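Local structure of extracellular ligand-binding receptor (Rhodopseudomonas palustris, 3SG0) at residues Leu105-Ala110 / Asp130-Trp135; Leu116-Ala121 / Val136-Pro141; Gly264-Gly269 / Leu374-Asp379; Val218-Ala223 / Ile243-Gly248. The protein probably serves as the solute-binding receptor of an ABC transport system for aromatic acids, holding benzoyl-formic acid in the cleft between two lobes. All blocks are in the same frame, centred on the assembly; numbering follows the deposited sequence.

Contact 1: residues Leu105-Ala110 / Asp130-Trp135; sequences LIDIAA and DERRKW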
# COMPACT_ATOMS: atom_id res chain seq x y z
N LEU A 105 9.39 12.14 -2.30
CA LEU A 105 8.78 12.47 -3.58
C LEU A 105 7.69 13.52 -3.47
O LEU A 105 7.35 14.18 -4.46
CB LEU A 105 8.21 11.21 -4.25
CG LEU A 105 9.19 10.05 -4.38
CD1 LEU A 105 8.54 8.93 -5.15
CD2 LEU A 105 10.49 10.51 -5.05
N ILE A 106 7.12 13.68 -2.28
CA ILE A 106 6.07 14.67 -2.08
C ILE A 106 6.56 16.06 -2.46
O ILE A 106 5.93 16.77 -3.26
CB ILE A 106 5.60 14.67 -0.61
CG1 ILE A 106 4.94 13.33 -0.27
CG2 ILE A 106 4.67 15.85 -0.33
CD1 ILE A 106 4.65 13.15 1.21
N ASP A 107 7.69 16.47 -1.90
CA ASP A 107 8.20 17.81 -2.18
C ASP A 107 8.61 17.96 -3.63
O ASP A 107 8.45 19.02 -4.23
CB ASP A 107 9.38 18.14 -1.26
CG ASP A 107 8.94 18.41 0.17
OD1 ASP A 107 7.72 18.37 0.44
OD2 ASP A 107 9.81 18.69 1.01
N ILE A 108 9.17 16.90 -4.19
CA ILE A 108 9.64 16.94 -5.57
C ILE A 108 8.46 17.10 -6.55
O ILE A 108 8.51 17.93 -7.46
CB ILE A 108 10.47 15.68 -5.89
CG1 ILE A 108 11.75 15.67 -5.04
CG2 ILE A 108 10.78 15.60 -7.37
CD1 ILE A 108 12.53 14.37 -5.12
N ALA A 109 7.40 16.33 -6.34
CA ALA A 109 6.23 16.42 -7.20
C ALA A 109 5.55 17.78 -7.05
O ALA A 109 5.17 18.40 -8.04
CB ALA A 109 5.26 15.30 -6.88
N ALA A 110 5.43 18.26 -5.82
CA ALA A 110 4.81 19.55 -5.59
C ALA A 110 5.59 20.67 -6.28
O ALA A 110 5.01 21.55 -6.91
CB ALA A 110 4.67 19.83 -4.10
N ASP A 130 -1.69 19.53 3.37
CA ASP A 130 -0.92 20.76 3.39
C ASP A 130 -0.72 21.20 1.94
O ASP A 130 -1.29 20.59 1.02
CB ASP A 130 0.40 20.63 4.17
CG ASP A 130 1.35 19.61 3.58
OD1 ASP A 130 1.43 19.51 2.33
OD2 ASP A 130 2.03 18.91 4.35
N GLU A 131 0.05 22.26 1.74
CA GLU A 131 0.18 22.86 0.42
C GLU A 131 0.97 22.00 -0.57
O GLU A 131 0.92 22.24 -1.78
CB GLU A 131 0.79 24.26 0.56
CG GLU A 131 2.30 24.33 0.69
CD GLU A 131 2.85 23.96 2.05
OE1 GLU A 131 2.10 23.62 3.00
OE2 GLU A 131 4.09 24.01 2.18
N ARG A 132 1.69 21.00 -0.07
CA ARG A 132 2.46 20.09 -0.91
C ARG A 132 1.67 18.83 -1.22
O ARG A 132 1.64 18.34 -2.35
CB ARG A 132 3.78 19.74 -0.24
CG ARG A 132 4.77 20.90 -0.24
CD ARG A 132 5.88 20.69 0.78
NE ARG A 132 5.36 20.69 2.14
CZ ARG A 132 5.75 19.84 3.09
NH1 ARG A 132 6.67 18.93 2.83
NH2 ARG A 132 5.22 19.92 4.30
N ARG A 133 1.03 18.29 -0.18
CA ARG A 133 0.20 17.10 -0.32
C ARG A 133 -1.02 17.35 -1.19
O ARG A 133 -1.69 16.41 -1.61
CB ARG A 133 -0.14 16.54 1.07
CG ARG A 133 1.07 15.91 1.74
CD ARG A 133 0.92 15.81 3.25
NE ARG A 133 1.98 14.98 3.83
CZ ARG A 133 3.23 15.36 4.04
NH1 ARG A 133 3.61 16.61 3.78
NH2 ARG A 133 4.11 14.49 4.53
N LYS A 134 -1.30 18.62 -1.52
CA LYS A 134 -2.31 18.94 -2.53
C LYS A 134 -2.02 18.23 -3.84
O LYS A 134 -2.92 18.02 -4.65
CB LYS A 134 -2.36 20.44 -2.82
CG LYS A 134 -3.27 21.22 -1.93
CD LYS A 134 -4.73 20.85 -2.07
CE LYS A 134 -5.47 21.54 -0.97
NZ LYS A 134 -6.88 21.11 -0.96
N TRP A 135 -0.74 17.92 -4.08
CA TRP A 135 -0.32 17.29 -5.33
C TRP A 135 -0.28 15.77 -5.25
O TRP A 135 0.05 15.13 -6.25
CB TRP A 135 1.04 17.86 -5.77
CG TRP A 135 0.91 19.29 -6.18
CD1 TRP A 135 1.12 20.39 -5.41
CD2 TRP A 135 0.48 19.77 -7.46
NE1 TRP A 135 0.85 21.53 -6.12
CE2 TRP A 135 0.46 21.18 -7.39
CE3 TRP A 135 0.12 19.14 -8.66
CZ2 TRP A 135 0.09 21.97 -8.47
CZ3 TRP A 135 -0.25 19.93 -9.73
CH2 TRP A 135 -0.27 21.33 -9.63
O HOH W 1 6.69 16.51 2.46
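Asp107 and Arg132 join helix 99-111 to the loop running into strand 136-138 through a salt bridge, in the conformer of Arg132 described here (a second was modelled). In this copy Arg132 NH1 donates to Asp107 OD1 over 2.7 Å, nearly straight at 166°; the oxygen lies almost in the guanidinium plane and offers its syn lone pair, although the carboxylate plane is turned 60° from that of the guanidinium. A turn further along, Ala110 CB lies 3.8 Å from Trp135 CD1, and the same methyl packs on Arg132 CB. One residue before Asp107, Ile106 CD1 lies over one face of the Arg133 guanidinium, 3.6 Å from NH2, while its CG2 rests near Arg132 CB. An alanine in place of Ile106 would probably leave one face of the Arg133 guanidinium without its aliphatic cover and Arg132 CB without the CG2 methyl. Asp130 organises the second shell: its OD1 takes the backbone N-H groups of Arg132 and Arg133, each over 2.8 Å and from opposite faces of the carboxylate. Its OD2 forms a salt bridge with Arg133 NH1, whose hydrogen bond is weak. Arg133 NH2 also donates to Ile124 O. The bonds to Asp130 OD1 make an Asx turn and an Asx motif, here folding the loop that feeds an edge strand of a periplasmic binding protein lobe.

Contact 2: residues Leu116-Ala121 / Val136-Pro141; sequences LMTMAA and VYKVVP. With 173 (benzoyl-formic acid), chain B.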
# COMPACT_ATOMS: atom_id res chain seq x y z
N LEU A 116 1.26 13.29 -7.99
CA LEU A 116 1.96 12.09 -7.55
C LEU A 116 0.95 11.11 -7.01
O LEU A 116 0.24 11.42 -6.05
CB LEU A 116 2.97 12.42 -6.44
CG LEU A 116 3.64 11.22 -5.78
CD1 LEU A 116 4.52 10.46 -6.75
CD2 LEU A 116 4.44 11.64 -4.56
N MSE A 117 0.86 9.93 -7.62
CA MSE A 117 0.04 8.84 -7.10
C MSE A 117 0.97 7.92 -6.32
O MSE A 117 1.70 7.13 -6.93
CB MSE A 117 -0.63 8.06 -8.24
CG MSE A 117 -1.19 8.91 -9.36
SE MSE A 117 -2.57 10.16 -8.85
CE MSE A 117 -3.93 8.86 -8.32
N THR A 118 1.01 8.04 -5.00
CA THR A 118 1.90 7.17 -4.25
C THR A 118 1.28 5.79 -4.10
O THR A 118 0.05 5.66 -4.02
CB THR A 118 2.29 7.76 -2.89
OG1 THR A 118 3.25 6.90 -2.27
CG2 THR A 118 1.10 7.89 -1.95
N MSE A 119 2.11 4.75 -4.08
CA MSE A 119 1.63 3.38 -3.93
C MSE A 119 1.87 2.81 -2.53
O MSE A 119 1.61 1.63 -2.27
CB MSE A 119 2.23 2.46 -5.01
CG MSE A 119 1.83 2.89 -6.42
SE MSE A 119 2.50 1.71 -7.80
CE MSE A 119 4.39 2.20 -7.73
N ALA A 120 2.35 3.66 -1.62
CA ALA A 120 2.69 3.24 -0.27
C ALA A 120 1.54 3.53 0.70
O ALA A 120 0.50 4.07 0.30
CB ALA A 120 3.98 3.92 0.16
N ALA A 121 1.73 3.17 1.97
CA ALA A 121 0.59 3.02 2.89
C ALA A 121 0.46 4.04 4.02
O ALA A 121 -0.65 4.26 4.51
CB ALA A 121 0.61 1.62 3.50
N VAL A 136 -0.61 15.19 -4.10
CA VAL A 136 -0.41 13.76 -3.88
C VAL A 136 -1.74 13.04 -3.65
O VAL A 136 -2.59 13.53 -2.91
CB VAL A 136 0.49 13.54 -2.64
CG1 VAL A 136 0.81 12.06 -2.44
CG2 VAL A 136 1.77 14.35 -2.79
N TYR A 137 -1.91 11.89 -4.29
CA TYR A 137 -3.07 11.02 -4.08
C TYR A 137 -2.59 9.64 -3.69
O TYR A 137 -1.43 9.28 -3.96
CB TYR A 137 -3.96 10.99 -5.33
CG TYR A 137 -4.56 12.33 -5.59
CD1 TYR A 137 -5.70 12.74 -4.91
CD2 TYR A 137 -3.97 13.22 -6.48
CE1 TYR A 137 -6.25 13.98 -5.13
CE2 TYR A 137 -4.51 14.48 -6.69
CZ TYR A 137 -5.64 14.85 -6.00
OH TYR A 137 -6.21 16.10 -6.18
N LYS A 138 -3.46 8.85 -3.08
CA LYS A 138 -3.01 7.63 -2.42
C LYS A 138 -4.11 6.59 -2.38
O LYS A 138 -5.05 6.69 -1.58
CB LYS A 138 -2.57 8.00 -1.00
CG LYS A 138 -2.09 6.85 -0.15
CD LYS A 138 -1.56 7.38 1.18
CE LYS A 138 -1.08 6.28 2.10
NZ LYS A 138 -2.22 5.47 2.60
N VAL A 139 -4.00 5.56 -3.21
CA VAL A 139 -5.04 4.53 -3.26
C VAL A 139 -5.00 3.50 -2.14
O VAL A 139 -6.03 2.89 -1.86
CB VAL A 139 -5.09 3.80 -4.62
CG1 VAL A 139 -5.45 4.78 -5.73
CG2 VAL A 139 -3.80 3.03 -4.91
N VAL A 140 -3.85 3.26 -1.51
CA VAL A 140 -3.83 2.29 -0.41
C VAL A 140 -4.45 2.97 0.80
O VAL A 140 -4.10 4.10 1.11
CB VAL A 140 -2.39 1.85 -0.07
CG1 VAL A 140 -2.38 0.96 1.16
CG2 VAL A 140 -1.77 1.14 -1.26
N PRO A 141 -5.40 2.31 1.50
CA PRO A 141 -5.97 2.99 2.67
C PRO A 141 -4.93 3.36 3.71
O PRO A 141 -4.00 2.60 3.99
CB PRO A 141 -6.95 1.95 3.22
CG PRO A 141 -7.36 1.16 2.00
CD PRO A 141 -6.07 1.02 1.24
O1B 173 B . 4.18 1.79 2.90
C1 173 B . 5.02 0.94 3.04
O1A 173 B . 6.32 1.22 3.46
C2 173 B . 4.65 -0.52 3.00
O2 173 B . 5.41 -1.35 3.40
C1G 173 B . 3.33 -0.87 2.38
C2D 173 B . 2.93 -0.21 1.07
C2E 173 B . 1.59 -0.53 0.44
C3 173 B . 0.65 -1.51 1.15
C1E 173 B . 1.09 -2.16 2.48
C1D 173 B . 2.43 -1.85 3.11
O HOH W 2 -2.23 6.28 -5.49
O HOH W 3 -1.16 4.21 -2.01
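Thr118 and Lys138 lie side by side on two neighbouring parallel strands, and the lysine runs from there toward the ligand cleft. Lys138 CB packs on Thr118 CG2 at 3.8 Å; CG, anti to the backbone N (chi1 179°), touches the same methyl and approaches Ala120 O. CD continues the extended chain past Ala120 O, and CE comes to 3.3 Å from that oxygen. The chain bends only at its last torsion (chi4 -70°), which brings NZ within 2.8 Å of Ala121 O, above the carbonyl plane. NZ also donates to Val140 O and to Asn142 OD1, so the buried ammonium ties together both loops beyond the strands. Ala121 N in turn donates to O1B of benzoyl-formic acid over 3.0 Å, making Lys138 a second-shell residue of the site; Thr99 and Arg198 bind the ligand as well. Val140 CG1 packs against Ala121 CB and lies 3.9 Å from C3 of the ligand ring. Where the strands diverge, one water bridges Thr118 O to Val139 N and another links Thr118 O and Ala120 O to Val140 N. Further back, Tyr137 N donates to Leu116 O over 2.8 Å and Thr118 N to Tyr137 O. On the face of Met117, the bent selenomethionine puts CE 3.7 Å from Tyr137 CB, with its selenium oblique to the ring in a Met-aromatic contact. Strand 136-138 is an edge strand; strand 116-118 has strand 92-94 on its other flank, helix 99-111 packs on Leu116 and Ala120, and helix 306-328 on Met119, Val139 and Val140.

Contact 3: residues Gly264-Gly269 / Leu374-Asp379; sequences GAIFAG and LIEIRD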
# COMPACT_ATOMS: atom_id res chain seq x y z
N GLY A 264 -3.02 -18.79 10.13
CA GLY A 264 -3.77 -18.17 11.20
C GLY A 264 -3.48 -16.69 11.43
O GLY A 264 -4.16 -16.06 12.23
N ALA A 265 -2.48 -16.14 10.75
CA ALA A 265 -2.21 -14.71 10.87
C ALA A 265 -3.46 -13.93 10.47
O ALA A 265 -4.15 -14.29 9.52
CB ALA A 265 -1.03 -14.31 10.01
N ILE A 266 -3.72 -12.84 11.19
CA ILE A 266 -4.85 -11.97 10.90
C ILE A 266 -4.33 -10.55 10.74
O ILE A 266 -3.42 -10.13 11.46
CB ILE A 266 -5.91 -12.04 12.02
CG1 ILE A 266 -6.60 -13.41 12.00
CG2 ILE A 266 -6.93 -10.91 11.90
CD1 ILE A 266 -7.43 -13.72 13.22
N PHE A 267 -4.89 -9.82 9.78
CA PHE A 267 -4.55 -8.41 9.58
C PHE A 267 -5.75 -7.66 9.05
O PHE A 267 -6.67 -8.27 8.49
CB PHE A 267 -3.35 -8.25 8.64
CG PHE A 267 -3.56 -8.80 7.24
CD1 PHE A 267 -3.99 -7.98 6.20
CD2 PHE A 267 -3.29 -10.13 6.96
CE1 PHE A 267 -4.15 -8.49 4.92
CE2 PHE A 267 -3.46 -10.64 5.69
CZ PHE A 267 -3.88 -9.83 4.67
N ALA A 268 -5.76 -6.35 9.23
CA ALA A 268 -6.75 -5.51 8.58
C ALA A 268 -6.23 -5.12 7.21
O ALA A 268 -5.11 -4.61 7.08
CB ALA A 268 -7.03 -4.28 9.43
N GLY A 269 -7.02 -5.35 6.18
CA GLY A 269 -6.60 -5.07 4.82
C GLY A 269 -7.74 -4.71 3.89
O GLY A 269 -8.82 -4.26 4.31
N LEU A 374 -11.13 -7.51 7.81
CA LEU A 374 -10.28 -8.42 8.56
C LEU A 374 -10.00 -9.66 7.73
O LEU A 374 -10.93 -10.36 7.31
CB LEU A 374 -10.90 -8.78 9.91
CG LEU A 374 -10.90 -7.65 10.94
CD1 LEU A 374 -11.75 -8.02 12.14
CD2 LEU A 374 -9.48 -7.33 11.38
N ILE A 375 -8.72 -9.91 7.49
CA ILE A 375 -8.25 -11.00 6.66
C ILE A 375 -7.52 -12.01 7.52
O ILE A 375 -6.76 -11.63 8.43
CB ILE A 375 -7.27 -10.48 5.57
CG1 ILE A 375 -7.86 -9.29 4.81
CG2 ILE A 375 -6.85 -11.61 4.63
CD1 ILE A 375 -9.16 -9.59 4.07
N GLU A 376 -7.73 -13.29 7.24
CA GLU A 376 -7.04 -14.37 7.93
C GLU A 376 -6.37 -15.27 6.90
O GLU A 376 -6.94 -15.51 5.82
CB GLU A 376 -8.06 -15.18 8.74
CG GLU A 376 -7.47 -16.27 9.62
CD GLU A 376 -8.56 -17.09 10.31
OE1 GLU A 376 -9.65 -17.23 9.72
OE2 GLU A 376 -8.32 -17.57 11.44
N ILE A 377 -5.18 -15.77 7.21
CA ILE A 377 -4.57 -16.81 6.39
C ILE A 377 -5.12 -18.15 6.87
O ILE A 377 -4.85 -18.58 8.00
CB ILE A 377 -3.03 -16.79 6.46
CG1 ILE A 377 -2.52 -15.42 5.98
CG2 ILE A 377 -2.44 -17.93 5.65
CD1 ILE A 377 -1.02 -15.26 6.10
N ARG A 378 -5.93 -18.78 6.03
CA ARG A 378 -6.54 -20.07 6.35
C ARG A 378 -6.25 -21.06 5.24
O ARG A 378 -6.57 -20.80 4.08
CB ARG A 378 -8.06 -19.94 6.50
CG ARG A 378 -8.53 -19.33 7.79
CD ARG A 378 -9.88 -19.91 8.21
NE ARG A 378 -10.89 -19.86 7.15
CZ ARG A 378 -11.55 -18.77 6.80
NH1 ARG A 378 -11.30 -17.61 7.40
NH2 ARG A 378 -12.45 -18.82 5.83
N ASP A 379 -5.65 -22.19 5.60
CA ASP A 379 -5.30 -23.21 4.62
C ASP A 379 -4.54 -22.62 3.44
O ASP A 379 -4.80 -22.94 2.28
CB ASP A 379 -6.56 -23.95 4.14
CG ASP A 379 -7.25 -24.70 5.26
OD1 ASP A 379 -6.54 -25.24 6.14
OD2 ASP A 379 -8.49 -24.76 5.28
O HOH W 4 -6.35 -17.26 13.32
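Phe267 and Ile375 form a hydrogen-bonded antiparallel pair: Ile375 N donates to Phe267 O over 2.8 Å at 173°, and Phe267 N returns a bond to Ile375 O. Two more backbone bonds continue the ladder, Ile377 N to Ala265 O at 2.9 Å and Gly264 N to Ile377 O at 2.8 Å. At that end a water donates to both Gly264 O and Glu376 OE2. Among the side chains, Phe267 CG sits between the backbone N and the carbonyl carbon (chi1 61°), and CE1, CE2 and CZ of the ring meet Ile375. Ile375 CB stands over the ring face, 3.8 Å from the centroid in a CH-pi contact, with CG2 3.5 Å from Phe267 CZ. A leucine in place of Phe267, lacking the ring, would probably leave Ile375 CB and CG2 less well covered. On the other side of the sheet, Ile266 CG1 meets the aliphatic part of Glu376 at CG, 3.8 Å away. Strand 373-378 is the middle of a three-stranded antiparallel sheet, flanked by strands 266-269 and 381-384; helix 143-156 packs on Ile266, Ala268 and Leu374, and helix 252-258 on Ile377.

Contact 4: residues Val218-Ala223 / Ile243-Gly248; sequences VFIASA and IYQTHG. With 173 (benzoyl-formic acid), chain B.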
# COMPACT_ATOMS: atom_id res chain seq x y z
N VAL A 218 1.02 -11.15 19.74
CA VAL A 218 2.06 -10.26 19.26
C VAL A 218 1.61 -9.60 17.96
O VAL A 218 1.07 -10.27 17.07
CB VAL A 218 3.39 -10.99 19.05
CG1 VAL A 218 4.44 -10.03 18.50
CG2 VAL A 218 3.88 -11.59 20.36
N PHE A 219 1.83 -8.29 17.87
CA PHE A 219 1.59 -7.53 16.66
C PHE A 219 2.91 -7.29 15.93
O PHE A 219 3.90 -6.86 16.54
CB PHE A 219 0.96 -6.18 16.99
CG PHE A 219 0.41 -5.50 15.78
CD1 PHE A 219 -0.90 -5.74 15.39
CD2 PHE A 219 1.20 -4.68 14.99
CE1 PHE A 219 -1.41 -5.15 14.26
CE2 PHE A 219 0.68 -4.09 13.84
CZ PHE A 219 -0.63 -4.33 13.49
N ILE A 220 2.90 -7.54 14.62
CA ILE A 220 4.06 -7.29 13.77
C ILE A 220 3.67 -6.25 12.71
O ILE A 220 2.69 -6.45 11.99
CB ILE A 220 4.51 -8.59 13.07
CG1 ILE A 220 4.87 -9.65 14.11
CG2 ILE A 220 5.67 -8.31 12.11
CD1 ILE A 220 5.11 -11.03 13.53
N ALA A 221 4.43 -5.16 12.63
CA ALA A 221 4.19 -4.13 11.62
C ALA A 221 5.32 -4.17 10.60
O ALA A 221 6.39 -3.59 10.79
CB ALA A 221 4.09 -2.75 12.26
N SER A 222 5.06 -4.86 9.50
CA SER A 222 6.08 -5.16 8.50
C SER A 222 5.42 -5.27 7.12
O SER A 222 4.21 -5.10 6.99
CB SER A 222 6.78 -6.46 8.89
OG SER A 222 7.84 -6.78 8.01
N ALA A 223 6.22 -5.54 6.10
CA ALA A 223 5.68 -5.63 4.74
C ALA A 223 6.61 -6.45 3.87
O ALA A 223 7.84 -6.45 4.07
CB ALA A 223 5.49 -4.26 4.14
N ILE A 243 -0.83 -14.18 16.46
CA ILE A 243 0.05 -13.20 15.83
C ILE A 243 -0.75 -12.41 14.80
O ILE A 243 -1.49 -12.98 13.98
CB ILE A 243 1.28 -13.87 15.20
CG1 ILE A 243 2.15 -14.51 16.29
CG2 ILE A 243 2.09 -12.84 14.42
CD1 ILE A 243 3.31 -15.32 15.75
N TYR A 244 -0.62 -11.10 14.88
CA TYR A 244 -1.30 -10.18 13.97
C TYR A 244 -0.27 -9.49 13.10
O TYR A 244 0.83 -9.17 13.56
CB TYR A 244 -2.10 -9.17 14.79
CG TYR A 244 -3.14 -9.87 15.60
CD1 TYR A 244 -4.31 -10.31 15.01
CD2 TYR A 244 -2.93 -10.18 16.94
CE1 TYR A 244 -5.27 -10.99 15.73
CE2 TYR A 244 -3.89 -10.86 17.67
CZ TYR A 244 -5.05 -11.27 17.06
OH TYR A 244 -6.00 -11.96 17.78
N GLN A 245 -0.62 -9.28 11.83
CA GLN A 245 0.25 -8.58 10.91
C GLN A 245 -0.53 -7.41 10.32
O GLN A 245 -1.52 -6.97 10.90
CB GLN A 245 0.79 -9.54 9.84
CG GLN A 245 1.76 -10.60 10.38
CD GLN A 245 3.22 -10.37 9.99
OE1 GLN A 245 3.61 -9.27 9.59
NE2 GLN A 245 4.02 -11.42 10.09
N THR A 246 -0.06 -6.91 9.18
CA THR A 246 -0.65 -5.76 8.49
C THR A 246 -0.84 -6.11 7.02
O THR A 246 -0.36 -7.13 6.54
CB THR A 246 0.26 -4.53 8.54
OG1 THR A 246 1.43 -4.77 7.74
CG2 THR A 246 0.65 -4.17 9.96
N HIS A 247 -1.51 -5.22 6.29
CA HIS A 247 -1.73 -5.43 4.87
C HIS A 247 -0.44 -5.42 4.04
O HIS A 247 -0.49 -5.70 2.84
CB HIS A 247 -2.77 -4.46 4.30
CG HIS A 247 -2.42 -3.00 4.45
ND1 HIS A 247 -3.24 -2.01 3.95
CD2 HIS A 247 -1.38 -2.37 5.05
CE1 HIS A 247 -2.71 -0.83 4.22
NE2 HIS A 247 -1.58 -1.02 4.89
N GLY A 248 0.70 -5.12 4.66
CA GLY A 248 1.98 -5.31 4.01
C GLY A 248 2.28 -6.78 3.69
O GLY A 248 3.18 -7.05 2.90
O1B 173 B . 4.18 1.79 2.90
C1 173 B . 5.02 0.94 3.04
O1A 173 B . 6.32 1.22 3.46
C2 173 B . 4.65 -0.52 3.00
O2 173 B . 5.41 -1.35 3.40
C1G 173 B . 3.33 -0.87 2.38
C2D 173 B . 2.93 -0.21 1.07
C2E 173 B . 1.59 -0.53 0.44
C3 173 B . 0.65 -1.51 1.15
C1E 173 B . 1.09 -2.16 2.48
C1D 173 B . 2.43 -1.85 3.11
O HOH W 5 2.84 -6.70 9.31
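Phe219 and Tyr244 are paired on adjacent parallel strands, their side chains crossing at about a right angle. Phe219 CG is anti to the backbone N (chi1 -167°), and the ring leans across the neighbouring strand: CD1 lies 3.7 Å from Tyr244 CB, and CZ reaches Thr246 CG2 at 3.8 Å, that side chain also crossing Phe219 roughly perpendicularly. Ile220 meets its partners obliquely. Its CD1 touches Ile243 CG2 at 3.6 Å, and its CG2 packs against the carboxamide of Gln245, 3.4 Å from OE1. The bend at chi2 of Gln245 brings CD near Ile220 CB; NE2 donates to Gln231 OE1 and Ala227 O. A water accepts from Ser222 N, lies near Ile220 O and Gln245 OE1, and sits 2.9 Å from Thr246 OG1. That hydroxyl oxygen accepts from Gly248 N in an ST turn and is also hydrogen-bonded to Tyr171 OH. At the end of this turn, Gly248 CA packs 3.7 Å from Ala223 CB, and a side chain on the glycine would run into Ser222 O and Ala223 CB. This close approach forms part of the benzoyl-formic acid pocket, where His247 lays a ring face against the ligand, its CD2 3.6 Å from C1E. Backbone bonds from Tyr244 N to Val218 O and from Ile220 N to Tyr244 O carry the pairing. Strands 217-221 and 242-244 belong to a beta-alpha-beta unit whose helix 228-236 packs on Val218, Ile220 and Ile243, while strand 161-167 flanks the first strand and helix 170-186 packs on Phe219, Thr246 and His247.

Contacts 1 and 2 interlock along the chain and touch, their centres about 12 Å apart: helix 99-111 runs into strand 116-118, and the loop 130-135 into strand 136-138. Contact 4 follows, then contact 3, in the other lobe; their centres are about 10 Å apart, and Ile266 O lies 3.0 Å from Gln245 N, a probable hydrogen bond linking the small antiparallel sheet to the edge of the parallel one. Contacts 1 and 3 are about 34 Å apart between centres, on opposite sides of the chain's centre. Contacts 2 and 4 meet across the cleft, where Val140 and Ala121 pack on His247 and both contacts touch benzoyl-formic acid, consistent with lobes closed around the ligand.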